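Local coordinates for protein HTH-type transcriptional activator AmpR (Pseudomonas aeruginosa PAO1, PDB 5MMH) that activates transcription of the beta-lactamase gene ampC by binding its promoter, with an effector domain that recognises cell-wall-derived muropeptides, at residues L59-R64 and L197-W202. Residues are numbered along the deposited sequence; the frame is centred on the assembly and turned at random.
Sequences LDYAIR and LAFRGW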
loop_
_atom_site.group_PDB
_atom_site.type_symbol
_atom_site.label_atom_id
_atom_site.label_comp_id
_atom_site.label_asym_id
_atom_site.label_seq_id
_atom_site.Cartn_x
_atom_site.Cartn_y
_atom_site.Cartn_z
ATOM N N LEU A 59 -11.578 15.047 -6.133
ATOM C CA LEU A 59 -11.167 15.458 -4.795
ATOM C C LEU A 59 -11.315 16.967 -4.624
ATOM O O LEU A 59 -11.062 17.732 -5.557
ATOM C CB LEU A 59 -9.713 15.068 -4.540
ATOM C CG LEU A 59 -9.368 13.596 -4.762
ATOM C CD1 LEU A 59 -7.926 13.320 -4.406
ATOM C CD2 LEU A 59 -10.271 12.766 -3.911
ATOM N N ASP A 60 -11.717 17.396 -3.420
ATOM C CA ASP A 60 -11.528 18.800 -3.062
ATOM C C ASP A 60 -10.075 19.052 -2.659
ATOM O O ASP A 60 -9.442 19.981 -3.169
ATOM C CB ASP A 60 -12.505 19.204 -1.944
ATOM C CG ASP A 60 -13.977 18.988 -2.338
ATOM O OD1 ASP A 60 -14.359 19.388 -3.452
ATOM O OD2 ASP A 60 -14.755 18.386 -1.556
ATOM N N TYR A 61 -9.517 18.213 -1.767
ATOM C CA TYR A 61 -8.102 18.259 -1.397
ATOM C C TYR A 61 -7.407 16.920 -1.622
ATOM O O TYR A 61 -8.014 15.854 -1.490
ATOM C CB TYR A 61 -7.907 18.602 0.069
ATOM C CG TYR A 61 -8.179 20.034 0.528
ATOM C CD1 TYR A 61 -7.417 21.112 0.068
ATOM C CD2 TYR A 61 -9.135 20.280 1.494
ATOM C CE1 TYR A 61 -7.653 22.428 0.535
ATOM C CE2 TYR A 61 -9.376 21.580 1.979
ATOM C CZ TYR A 61 -8.630 22.638 1.501
ATOM O OH TYR A 61 -8.895 23.890 1.984
ATOM N N ALA A 62 -6.101 16.981 -1.866
ATOM C CA ALA A 62 -5.240 15.807 -1.855
ATOM C C ALA A 62 -4.036 16.055 -0.955
ATOM O O ALA A 62 -3.350 17.070 -1.101
ATOM C CB ALA A 62 -4.754 15.445 -3.263
ATOM N N ILE A 63 -3.766 15.127 -0.040
ATOM C CA ILE A 63 -2.586 15.184 0.819
ATOM C C ILE A 63 -1.527 14.265 0.232
ATOM O O ILE A 63 -1.774 13.073 0.017
ATOM C CB ILE A 63 -2.914 14.772 2.262
ATOM C CG1 ILE A 63 -3.902 15.757 2.904
ATOM C CG2 ILE A 63 -1.612 14.622 3.094
ATOM C CD1 ILE A 63 -4.429 15.265 4.267
ATOM N N ARG A 64 -0.344 14.794 -0.043
ATOM C CA ARG A 64 0.665 13.955 -0.677
ATOM C C ARG A 64 2.039 14.352 -0.166
ATOM O O ARG A 64 2.188 15.311 0.597
ATOM C CB ARG A 64 0.562 14.050 -2.195
ATOM C CG ARG A 64 0.681 15.437 -2.711
ATOM C CD ARG A 64 0.045 15.536 -4.074
ATOM N NE ARG A 64 0.690 14.644 -5.029
ATOM C CZ ARG A 64 0.625 14.798 -6.348
ATOM N NH1 ARG A 64 -0.060 15.813 -6.867
ATOM N NH2 ARG A 64 1.263 13.948 -7.144
ATOM N N LEU A 197 -12.653 24.823 4.187
ATOM C CA LEU A 197 -11.974 25.721 5.123
ATOM C C LEU A 197 -11.982 25.139 6.526
ATOM O O LEU A 197 -10.959 25.163 7.219
ATOM C CB LEU A 197 -12.613 27.119 5.101
ATOM C CG LEU A 197 -12.291 27.858 3.790
ATOM C CD1 LEU A 197 -13.069 29.157 3.611
ATOM C CD2 LEU A 197 -10.797 28.107 3.696
ATOM N N ALA A 198 -13.115 24.566 6.942
ATOM C CA ALA A 198 -13.171 23.942 8.256
ATOM C C ALA A 198 -12.159 22.808 8.358
ATOM O O ALA A 198 -11.407 22.720 9.337
ATOM C CB ALA A 198 -14.586 23.435 8.534
ATOM N N PHE A 199 -12.107 21.933 7.341
ATOM C CA PHE A 199 -11.174 20.809 7.398
ATOM C C PHE A 199 -9.736 21.294 7.460
ATOM O O PHE A 199 -8.932 20.773 8.235
ATOM C CB PHE A 199 -11.368 19.887 6.191
ATOM C CG PHE A 199 -10.357 18.777 6.099
ATOM C CD1 PHE A 199 -10.469 17.652 6.897
ATOM C CD2 PHE A 199 -9.314 18.847 5.198
ATOM C CE1 PHE A 199 -9.538 16.628 6.806
ATOM C CE2 PHE A 199 -8.384 17.830 5.114
ATOM C CZ PHE A 199 -8.493 16.730 5.925
ATOM N N ARG A 200 -9.393 22.288 6.641
ATOM C CA ARG A 200 -8.040 22.846 6.631
ATOM C C ARG A 200 -7.634 23.379 8.009
ATOM O O ARG A 200 -6.511 23.136 8.477
ATOM C CB ARG A 200 -7.983 23.934 5.557
ATOM C CG ARG A 200 -6.754 24.803 5.490
ATOM C CD ARG A 200 -7.118 26.077 4.716
ATOM N NE ARG A 200 -6.174 27.155 4.972
ATOM C CZ ARG A 200 -5.565 27.874 4.031
ATOM N NH1 ARG A 200 -4.706 28.835 4.378
ATOM N NH2 ARG A 200 -5.817 27.641 2.745
ATOM N N GLY A 201 -8.539 24.076 8.690
ATOM C CA GLY A 201 -8.196 24.608 9.999
ATOM C C GLY A 201 -7.873 23.510 10.994
ATOM O O GLY A 201 -6.843 23.545 11.672
ATOM N N TRP A 202 -8.736 22.496 11.063
ATOM C CA TRP A 202 -8.484 21.365 11.948
ATOM C C TRP A 202 -7.203 20.626 11.568
ATOM O O TRP A 202 -6.434 20.208 12.444
ATOM C CB TRP A 202 -9.680 20.413 11.922
ATOM C CG TRP A 202 -9.416 19.143 12.637
ATOM C CD1 TRP A 202 -9.625 18.894 13.961
ATOM C CD2 TRP A 202 -8.895 17.938 12.078
ATOM N NE1 TRP A 202 -9.248 17.625 14.261
ATOM C CE2 TRP A 202 -8.795 17.010 13.125
ATOM C CE3 TRP A 202 -8.482 17.561 10.794
ATOM C CZ2 TRP A 202 -8.327 15.711 12.931
ATOM C CZ3 TRP A 202 -8.017 16.280 10.600
ATOM C CH2 TRP A 202 -7.950 15.363 11.661
#
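Tyr61 reaches from strand 61-66 to helix 194-215, packing the C-terminal helix of this LysR-type effector-binding domain, a periplasmic-binding-protein-like fold, against one face of its mixed sheet. Tyr61 CD2 lies 4.0 Å from Phe199 CD2, the rings meeting obliquely, and the two side chains run past each other in opposite directions, each setting out toward the other's backbone. Farther out, Tyr61 OH stands 3.7 Å from Arg200 CB and 3.9 Å from Arg200 CD, so the methylene part of the arginine, rather than its charge, lies against it. A long aromatic suits position 61 because the axes of residues 61-64 and 197-202 come no closer than 11.5 Å, their N-to-C directions 24° apart, and the six-membered ring with its OH is long enough to span that gap. Phe199, with CG anti to its backbone N (chi1 174°), projects from the helix into the buried layer, where it packs on Leu14, Val16 and Phe34, whose ring meets that of Phe199 edge-to-face. Ile63, on the same side of the strand, and Tyr61 both touch Leu184 of the antiparallel strand 181-187. Arg200 extends from CG to NE, and its guanidinium, turned 54° from the tyrosine ring plane, makes a long, weak ion pair through NH2 with Glu192 OE2.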